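Local coordinates for protein putative glycosyltransferase (GalT1) (Streptococcus parasanguinis, PDB 4PHR) that probably acts as a glycosyltransferase, its N-terminal GT-D-fold domain binding the nucleotide UDP together with a manganese ion, at residues 8-16 with 75-83. Residues are numbered along the deposited sequence; the frame is centred on the assembly and turned at random.
Sequences RLSEIKVLP and CLPDVFSNM
Phe-80 meets the turn that follows helix 2-9 and receives Ile-12 on its ring, a worked example of packing between two loops: in this GT-D-fold protein the connection between helices 2-9 and 17-27 lies on the loop after strand 72-76 of the three-stranded parallel sheet. The delta methyl of Ile-12 stands over the ring centre in a CH-pi contact, CD1 lying 3.9 Å from the Phe-80 centroid and only 12° off the ring normal. Val-79 CG2 covers the opposite face, so the ring is clamped between two aliphatic groups. The other Ile-12 branch, CG2, reaches Phe-80 CD2 at 3.8 Å and also touches Leu-76 CD2, while Val-14 CG2 comes in at the ring edge. Val-14 CG1, anti to the backbone N (chi1 172°), lies 3.7 Å from Asp-78 CB.

Around this apolar row, water ties the two segments together: one molecule donates to both Val-14 O and Asp-78 OD1, and another bridges Ile-12 O and Ser-81 OG. The type I turn from Leu-9 to Ile-12, closed by the bond from Ile-12 N to Leu-9 O (3.0 Å), helps to place the isoleucine, and Tyr-105 meets the Phe-80 ring edge-to-face. Beyond Asp-78, whose carboxylate is salt-bridged to Arg-85, the Pro-77 side chain lies about 8 Å from the bound UDP. At the end of segment 8-16, just before helix 17-27, Pro-16 CA lies 3.4 Å from Asp-78 OD2.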
# COMPACT_ATOMS: atom_id res chain seq x y z
N ARG A 8 -0.30 19.62 -17.64
CA ARG A 8 0.96 18.97 -17.98
C ARG A 8 1.13 17.64 -17.23
O ARG A 8 1.63 16.66 -17.79
CB ARG A 8 2.15 19.90 -17.70
CG ARG A 8 2.19 21.09 -18.63
CD ARG A 8 3.26 22.09 -18.22
NE ARG A 8 4.57 21.47 -18.20
CZ ARG A 8 5.61 21.92 -17.49
NH1 ARG A 8 5.48 23.01 -16.74
NH2 ARG A 8 6.77 21.28 -17.54
N LEU A 9 0.72 17.61 -15.97
CA LEU A 9 0.85 16.42 -15.15
C LEU A 9 -0.07 15.29 -15.62
O LEU A 9 0.15 14.13 -15.28
CB LEU A 9 0.60 16.75 -13.68
CG LEU A 9 1.74 17.53 -13.01
CD1 LEU A 9 1.28 18.18 -11.73
CD2 LEU A 9 2.92 16.60 -12.77
N SER A 10 -1.09 15.62 -16.41
CA SER A 10 -1.99 14.59 -16.92
C SER A 10 -1.33 13.74 -18.00
O SER A 10 -1.92 12.79 -18.51
CB SER A 10 -3.32 15.20 -17.41
OG SER A 10 -3.16 15.92 -18.61
N GLU A 11 -0.09 14.07 -18.35
CA GLU A 11 0.72 13.20 -19.20
C GLU A 11 1.12 11.92 -18.48
O GLU A 11 1.45 10.91 -19.12
CB GLU A 11 1.96 13.95 -19.70
CG GLU A 11 2.75 13.22 -20.77
CD GLU A 11 3.75 14.12 -21.48
OE1 GLU A 11 4.23 13.73 -22.57
OE2 GLU A 11 4.05 15.21 -20.95
N ILE A 12 1.10 11.94 -17.16
CA ILE A 12 1.41 10.73 -16.39
C ILE A 12 0.26 9.74 -16.56
O ILE A 12 -0.92 10.09 -16.40
CB ILE A 12 1.66 11.03 -14.90
CG1 ILE A 12 2.90 11.92 -14.73
CG2 ILE A 12 1.85 9.74 -14.11
CD1 ILE A 12 3.10 12.48 -13.33
N LYS A 13 0.60 8.51 -16.90
CA LYS A 13 -0.41 7.51 -17.22
C LYS A 13 -0.44 6.40 -16.19
O LYS A 13 0.50 5.63 -16.06
CB LYS A 13 -0.15 6.94 -18.62
CG LYS A 13 -0.37 7.97 -19.72
CD LYS A 13 0.09 7.48 -21.08
CE LYS A 13 1.61 7.49 -21.19
NZ LYS A 13 2.17 8.87 -21.00
N VAL A 14 -1.55 6.33 -15.46
CA VAL A 14 -1.73 5.33 -14.43
C VAL A 14 -2.82 4.34 -14.86
O VAL A 14 -3.87 4.75 -15.34
CB VAL A 14 -2.15 6.00 -13.10
CG1 VAL A 14 -2.54 4.96 -12.06
CG2 VAL A 14 -1.05 6.91 -12.59
N LEU A 15 -2.56 3.05 -14.68
CA LEU A 15 -3.59 2.02 -14.86
C LEU A 15 -4.51 2.02 -13.65
O LEU A 15 -4.07 1.76 -12.54
CB LEU A 15 -2.95 0.64 -14.96
CG LEU A 15 -2.08 0.32 -16.18
CD1 LEU A 15 -1.31 -0.96 -15.91
CD2 LEU A 15 -2.94 0.20 -17.43
N PRO A 16 -5.81 2.29 -13.86
CA PRO A 16 -6.69 2.32 -12.68
C PRO A 16 -6.80 0.94 -12.02
O PRO A 16 -6.39 -0.06 -12.61
CB PRO A 16 -8.03 2.77 -13.24
CG PRO A 16 -7.97 2.45 -14.70
CD PRO A 16 -6.53 2.59 -15.10
N CYS A 75 3.74 1.82 -8.79
CA CYS A 75 2.45 2.51 -8.78
C CYS A 75 2.54 3.94 -8.29
O CYS A 75 3.36 4.25 -7.42
CB CYS A 75 1.45 1.75 -7.90
SG CYS A 75 1.19 0.04 -8.37
N LEU A 76 1.67 4.80 -8.83
CA LEU A 76 1.52 6.19 -8.39
C LEU A 76 0.06 6.46 -8.05
O LEU A 76 -0.83 5.72 -8.47
CB LEU A 76 1.92 7.13 -9.51
CG LEU A 76 3.37 7.59 -9.58
CD1 LEU A 76 4.35 6.55 -9.14
CD2 LEU A 76 3.68 8.11 -11.00
N PRO A 77 -0.20 7.54 -7.31
CA PRO A 77 -1.60 7.90 -7.06
C PRO A 77 -2.35 8.13 -8.38
O PRO A 77 -1.83 8.78 -9.29
CB PRO A 77 -1.49 9.19 -6.24
CG PRO A 77 -0.11 9.13 -5.60
CD PRO A 77 0.73 8.49 -6.67
N ASP A 78 -3.57 7.62 -8.48
CA ASP A 78 -4.30 7.68 -9.73
C ASP A 78 -5.13 8.96 -9.74
O ASP A 78 -6.34 8.94 -9.58
CB ASP A 78 -5.18 6.43 -9.88
CG ASP A 78 -5.91 6.36 -11.21
OD1 ASP A 78 -5.68 7.24 -12.07
OD2 ASP A 78 -6.71 5.42 -11.39
N VAL A 79 -4.44 10.09 -9.93
CA VAL A 79 -5.04 11.40 -9.72
C VAL A 79 -4.72 12.38 -10.83
O VAL A 79 -5.09 13.56 -10.77
CB VAL A 79 -4.58 12.02 -8.38
CG1 VAL A 79 -4.99 11.14 -7.21
CG2 VAL A 79 -3.07 12.24 -8.38
N PHE A 80 -4.04 11.89 -11.86
CA PHE A 80 -3.56 12.77 -12.93
C PHE A 80 -4.56 12.92 -14.06
O PHE A 80 -4.51 13.89 -14.82
CB PHE A 80 -2.19 12.28 -13.41
CG PHE A 80 -1.17 12.26 -12.31
CD1 PHE A 80 -0.66 13.45 -11.82
CD2 PHE A 80 -0.77 11.07 -11.74
CE1 PHE A 80 0.26 13.44 -10.79
CE2 PHE A 80 0.14 11.06 -10.71
CZ PHE A 80 0.66 12.24 -10.23
N SER A 81 -5.49 11.98 -14.16
CA SER A 81 -6.63 12.10 -15.05
C SER A 81 -7.87 11.60 -14.33
O SER A 81 -7.79 10.81 -13.38
CB SER A 81 -6.41 11.28 -16.33
OG SER A 81 -5.42 11.89 -17.15
N ASN A 82 -9.03 12.10 -14.75
CA ASN A 82 -10.30 11.67 -14.19
C ASN A 82 -10.34 11.83 -12.67
O ASN A 82 -10.74 10.92 -11.94
CB ASN A 82 -10.63 10.24 -14.63
CG ASN A 82 -12.11 9.92 -14.51
OD1 ASN A 82 -12.93 10.82 -14.30
ND2 ASN A 82 -12.46 8.65 -14.66
N MET A 83 -9.90 12.99 -12.22
CA MET A 83 -9.94 13.33 -10.81
C MET A 83 -11.38 13.40 -10.29
O MET A 83 -11.62 13.27 -9.09
CB MET A 83 -9.22 14.67 -10.58
CG MET A 83 -9.25 15.15 -9.14
SD MET A 83 -8.01 14.31 -8.12
CE MET A 83 -6.67 15.49 -8.23
O HOH W 1 -3.54 10.19 -17.59
O HOH W 2 -5.95 6.51 -14.74